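Local coordinates for glucose-1-phosphate uridylyltransferase (Sphingomonas elodea, PDB 2UX8), which catalyses the transfer of a uridylyl group from UTP to alpha-D-glucose 1-phosphate, giving UDP-glucose and diphosphate, at the interface of chains A and B and the interface of chains A and C. Residues are numbered along the deposited sequence; one frame, centred on the assembly and turned at random. Chains: chain A/B/C, Glucose-1-phosphate uridylyltransferase.

Contact 1: the interface of chains A and B. Residues chain A 79-80, 102-105; chain B 114-115.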
# COMPACT_ATOMS: atom_id res chain seq x y z
N ASP A 79 -1.93 -9.90 -10.85
CA ASP A 79 -2.46 -8.85 -11.69
C ASP A 79 -1.31 -8.43 -12.60
O ASP A 79 -0.22 -8.99 -12.51
CB ASP A 79 -2.93 -7.69 -10.83
CG ASP A 79 -3.83 -6.74 -11.58
OD1 ASP A 79 -4.14 -7.01 -12.77
OD2 ASP A 79 -4.23 -5.72 -10.99
N ILE A 80 -1.56 -7.47 -13.48
CA ILE A 80 -0.49 -7.02 -14.36
C ILE A 80 0.45 -6.13 -13.56
O ILE A 80 0.00 -5.23 -12.84
CB ILE A 80 -1.02 -6.21 -15.55
CG1 ILE A 80 -1.86 -7.10 -16.47
CG2 ILE A 80 0.13 -5.62 -16.32
CD1 ILE A 80 -2.52 -6.35 -17.60
N ARG A 102 -0.82 -14.55 -14.30
CA ARG A 102 -2.10 -13.88 -14.29
C ARG A 102 -3.10 -14.63 -15.13
O ARG A 102 -2.78 -15.14 -16.21
CB ARG A 102 -1.96 -12.41 -14.71
CG ARG A 102 -2.53 -12.03 -16.03
CD ARG A 102 -2.83 -10.55 -16.05
NE ARG A 102 -2.97 -10.03 -17.40
CZ ARG A 102 -1.95 -9.79 -18.21
NH1 ARG A 102 -0.71 -10.02 -17.80
NH2 ARG A 102 -2.16 -9.33 -19.43
N LEU A 103 -4.29 -14.75 -14.59
CA LEU A 103 -5.36 -15.46 -15.26
C LEU A 103 -6.36 -14.50 -15.89
O LEU A 103 -6.21 -13.28 -15.84
CB LEU A 103 -6.05 -16.40 -14.29
CG LEU A 103 -5.21 -17.65 -14.00
CD1 LEU A 103 -5.85 -18.51 -12.96
CD2 LEU A 103 -5.07 -18.44 -15.26
N LYS A 104 -7.38 -15.08 -16.51
CA LYS A 104 -8.42 -14.29 -17.16
C LYS A 104 -9.09 -13.41 -16.12
O LYS A 104 -9.36 -13.85 -15.00
CB LYS A 104 -9.45 -15.24 -17.79
CG LYS A 104 -9.90 -14.82 -19.17
CD LYS A 104 -10.43 -16.01 -19.92
CE LYS A 104 -11.94 -16.05 -19.90
NZ LYS A 104 -12.42 -17.45 -19.93
N PRO A 105 -9.37 -12.15 -16.46
CA PRO A 105 -10.02 -11.30 -15.45
C PRO A 105 -11.27 -11.94 -14.85
O PRO A 105 -12.11 -12.50 -15.56
CB PRO A 105 -10.29 -10.00 -16.22
CG PRO A 105 -9.14 -9.95 -17.20
CD PRO A 105 -9.08 -11.39 -17.69
N GLN B 114 -7.87 -5.60 -14.33
CA GLN B 114 -6.61 -5.79 -15.06
C GLN B 114 -6.35 -4.68 -16.08
O GLN B 114 -5.30 -4.04 -16.03
CB GLN B 114 -6.56 -7.17 -15.71
CG GLN B 114 -6.41 -8.29 -14.70
CD GLN B 114 -6.28 -9.66 -15.33
OE1 GLN B 114 -5.75 -9.80 -16.43
NE2 GLN B 114 -6.75 -10.70 -14.63
N GLU B 115 -7.28 -4.46 -17.00
CA GLU B 115 -7.10 -3.37 -17.96
C GLU B 115 -8.35 -2.52 -18.03
O GLU B 115 -9.46 -3.03 -18.05
CB GLU B 115 -6.70 -3.89 -19.34
CG GLU B 115 -7.06 -5.32 -19.62
CD GLU B 115 -5.93 -6.08 -20.28
OE1 GLU B 115 -5.13 -5.45 -20.99
OE2 GLU B 115 -5.85 -7.31 -20.08
O HOH W 1 -6.67 -4.30 -11.83

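Contact 2: the interface of chains A and C. Residues chain A 43, 274, 278, 284, 287-288; chain C 268, 271-272.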
# COMPACT_ATOMS: atom_id res chain seq x y z
N VAL A 43 12.56 -21.16 -4.27
CA VAL A 43 13.54 -20.88 -5.32
C VAL A 43 13.15 -19.68 -6.20
O VAL A 43 13.76 -18.62 -6.17
CB VAL A 43 13.74 -22.04 -6.32
CG1 VAL A 43 14.76 -21.65 -7.35
CG2 VAL A 43 14.13 -23.31 -5.63
N ASN A 274 13.18 -26.04 -0.96
CA ASN A 274 14.02 -25.22 -1.82
C ASN A 274 15.20 -26.00 -2.40
O ASN A 274 15.58 -25.81 -3.55
CB ASN A 274 14.51 -24.01 -1.04
CG ASN A 274 13.61 -22.81 -1.21
OD1 ASN A 274 13.74 -22.06 -2.17
ND2 ASN A 274 12.66 -22.64 -0.29
N ALA A 278 15.69 -26.97 -6.37
CA ALA A 278 16.94 -26.49 -6.94
C ALA A 278 17.71 -27.61 -7.63
O ALA A 278 18.28 -27.41 -8.70
CB ALA A 278 17.81 -25.86 -5.88
N LEU A 284 20.64 -24.89 -12.07
CA LEU A 284 21.07 -24.66 -10.70
C LEU A 284 21.71 -25.87 -10.04
O LEU A 284 22.61 -25.73 -9.21
CB LEU A 284 19.87 -24.23 -9.85
CG LEU A 284 19.01 -23.07 -10.33
CD1 LEU A 284 17.81 -22.95 -9.42
CD2 LEU A 284 19.83 -21.79 -10.35
N ALA A 287 25.89 -26.20 -9.57
CA ALA A 287 26.44 -25.38 -8.50
C ALA A 287 25.87 -25.71 -7.12
O ALA A 287 26.60 -25.73 -6.13
CB ALA A 287 26.23 -23.90 -8.81
N VAL A 288 24.57 -25.99 -7.06
CA VAL A 288 23.94 -26.31 -5.78
C VAL A 288 24.46 -27.63 -5.21
O VAL A 288 24.84 -27.70 -4.04
CB VAL A 288 22.38 -26.37 -5.91
CG1 VAL A 288 21.76 -26.89 -4.61
CG2 VAL A 288 21.85 -24.98 -6.20
N ALA C 268 21.40 -19.44 -7.59
CA ALA C 268 22.27 -20.44 -6.97
C ALA C 268 22.82 -19.95 -5.64
O ALA C 268 22.86 -20.70 -4.67
CB ALA C 268 23.42 -20.81 -7.91
N ILE C 271 20.13 -19.93 -2.86
CA ILE C 271 19.90 -21.26 -2.31
C ILE C 271 21.05 -21.73 -1.42
O ILE C 271 20.82 -22.29 -0.35
CB ILE C 271 19.61 -22.26 -3.45
CG1 ILE C 271 18.15 -22.11 -3.87
CG2 ILE C 271 19.89 -23.69 -2.99
CD1 ILE C 271 17.86 -22.59 -5.27
N GLN C 272 22.27 -21.47 -1.86
CA GLN C 272 23.43 -21.86 -1.08
C GLN C 272 23.44 -21.15 0.26
O GLN C 272 23.74 -21.76 1.28
CB GLN C 272 24.71 -21.57 -1.86
CG GLN C 272 24.97 -22.58 -2.95
CD GLN C 272 26.01 -22.11 -3.94
OE1 GLN C 272 26.91 -21.36 -3.59
NE2 GLN C 272 25.90 -22.56 -5.18

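Contact 1: the interface of chains A and B
B:Gln114 reaches across the two-fold A-B interface to meet A:Asp79, A:Arg102, A:Leu103 and A:Pro105. Its CG stands anti to the carbonyl carbon (chi1 -70°), and the chain beyond is extended, which sends the amide straight into A. At the root, CB lies 3.8 Å from carboxylate oxygen OD1 of A:Asp79, and CG runs past the same oxygen; the two side chains slide by each other in opposite directions. That OD1 also takes the backbone N-H of A:Ile80, from above the carboxylate plane, at 2.7 Å from A:Ile80 N, which steadies the acid. Its other oxygen, OD2, is linked through water 1 to the backbone N of B:Gln114, so the base of the glutamine is tethered too. Farther out, the amide carbon CD is flanked on both faces: ring carbon CG of A:Pro105 sits over one, 3.4 Å from B:Gln114 CD, and methylene CD of A:Arg102 lies on the other, 3.6 Å from it. At the tip the two amide atoms part. OE1 meets the edge of the A:Arg102 guanidinium, in its plane, in a weak, bent bond (NE to OE1 3.0 Å); guanidinium and amide stand nearly perpendicular, 85° apart. A:Ile80 CG1 covers one face of that guanidinium. NE2 makes the firmer bond, nearly straight (169° at H) and within the amide plane, 2.9 Å from the backbone carbonyl O of A:Leu103. The poorly ordered B:Glu115 may add an opposite charge near A:Arg102. In the fold, A:Asp79 and A:Ile80 join helices 72-77 and 82-89, and residues 102-105 lead into strand 108-112. B:Gln114 follows that same strand in its own chain, on the loop running to helix 119-124, whose first residue, B:Leu119, lines the glucose-1-phosphate pocket.

Contact 2: the interface of chains A and C
The amide nitrogen NE2 of C:Gln272 comes nearest to a polar atom of the other chain at A:Ala287, 3.4 Å from its backbone carbonyl O, an approach too long to be counted as a bond. In this UDPGP type 2 family enzyme the contact is a helix-against-helix patch: helix 267-279 of C lies against helices 267-280 and 285-296 of A, and the two 267 helices run roughly antiparallel at a slant. The extended C:Gln272 side chain brings its tip to A:Ala287 on helix 285-296, with NE2 also 3.9 Å from methyl CB of that alanine. One turn earlier, C:Ala268 presents its backbone N to methyl CD2 of A:Leu284, at 3.9 Å. C:Ile271, on the same helix, acts as the knob, burying 81 Å² against A. Its CG1 branch is anti to the carbonyl carbon (chi1 -80°) and carries CD1 toward helix 267-280 and the A:Val43 loop, while CG2 turns to helix 285-296. CD1 abuts the methyl of A:Ala278, whose small side chain probably leaves room for it. The same CD1 touches both methyls of A:Val43, 3.8 Å from CG2 and 3.9 Å from CG1, so the valine fork meets the end of the isoleucine. A:Leu284 comes across at about a right angle, its CD1 4.2 Å from C:Ile271 CD1. On the other branch, C:Ile271 CG2 is met by the two methyls of A:Val288 evenly, each 4.0 Å away, the side chains again crossing near a right angle. A:Asn274, one turn before A:Ala278, borders the site with its backbone O, 4.3 Å from C:Ile271 CD1. A:Val43 belongs to the turn between the short strands 41-42 and 45-46, which brings this turn beside helix 267-280.

About 30 Å separates the centres of contact 1 and contact 2, and they have no residues in common. Contact 1 draws on loops near helices 72-77 and 82-89 and on both flanks of strand 108-112; contact 2 uses the C-terminal helices 267-280 and 285-296 with the loop at A:Val43. Each belongs to a two-fold interface, so every subunit supplies both halves of each. With two different surfaces, chain A can hold B and C at once, as it does in the deposited four-chain assembly; this is consistent with the distinctive quaternary structure of the enzyme.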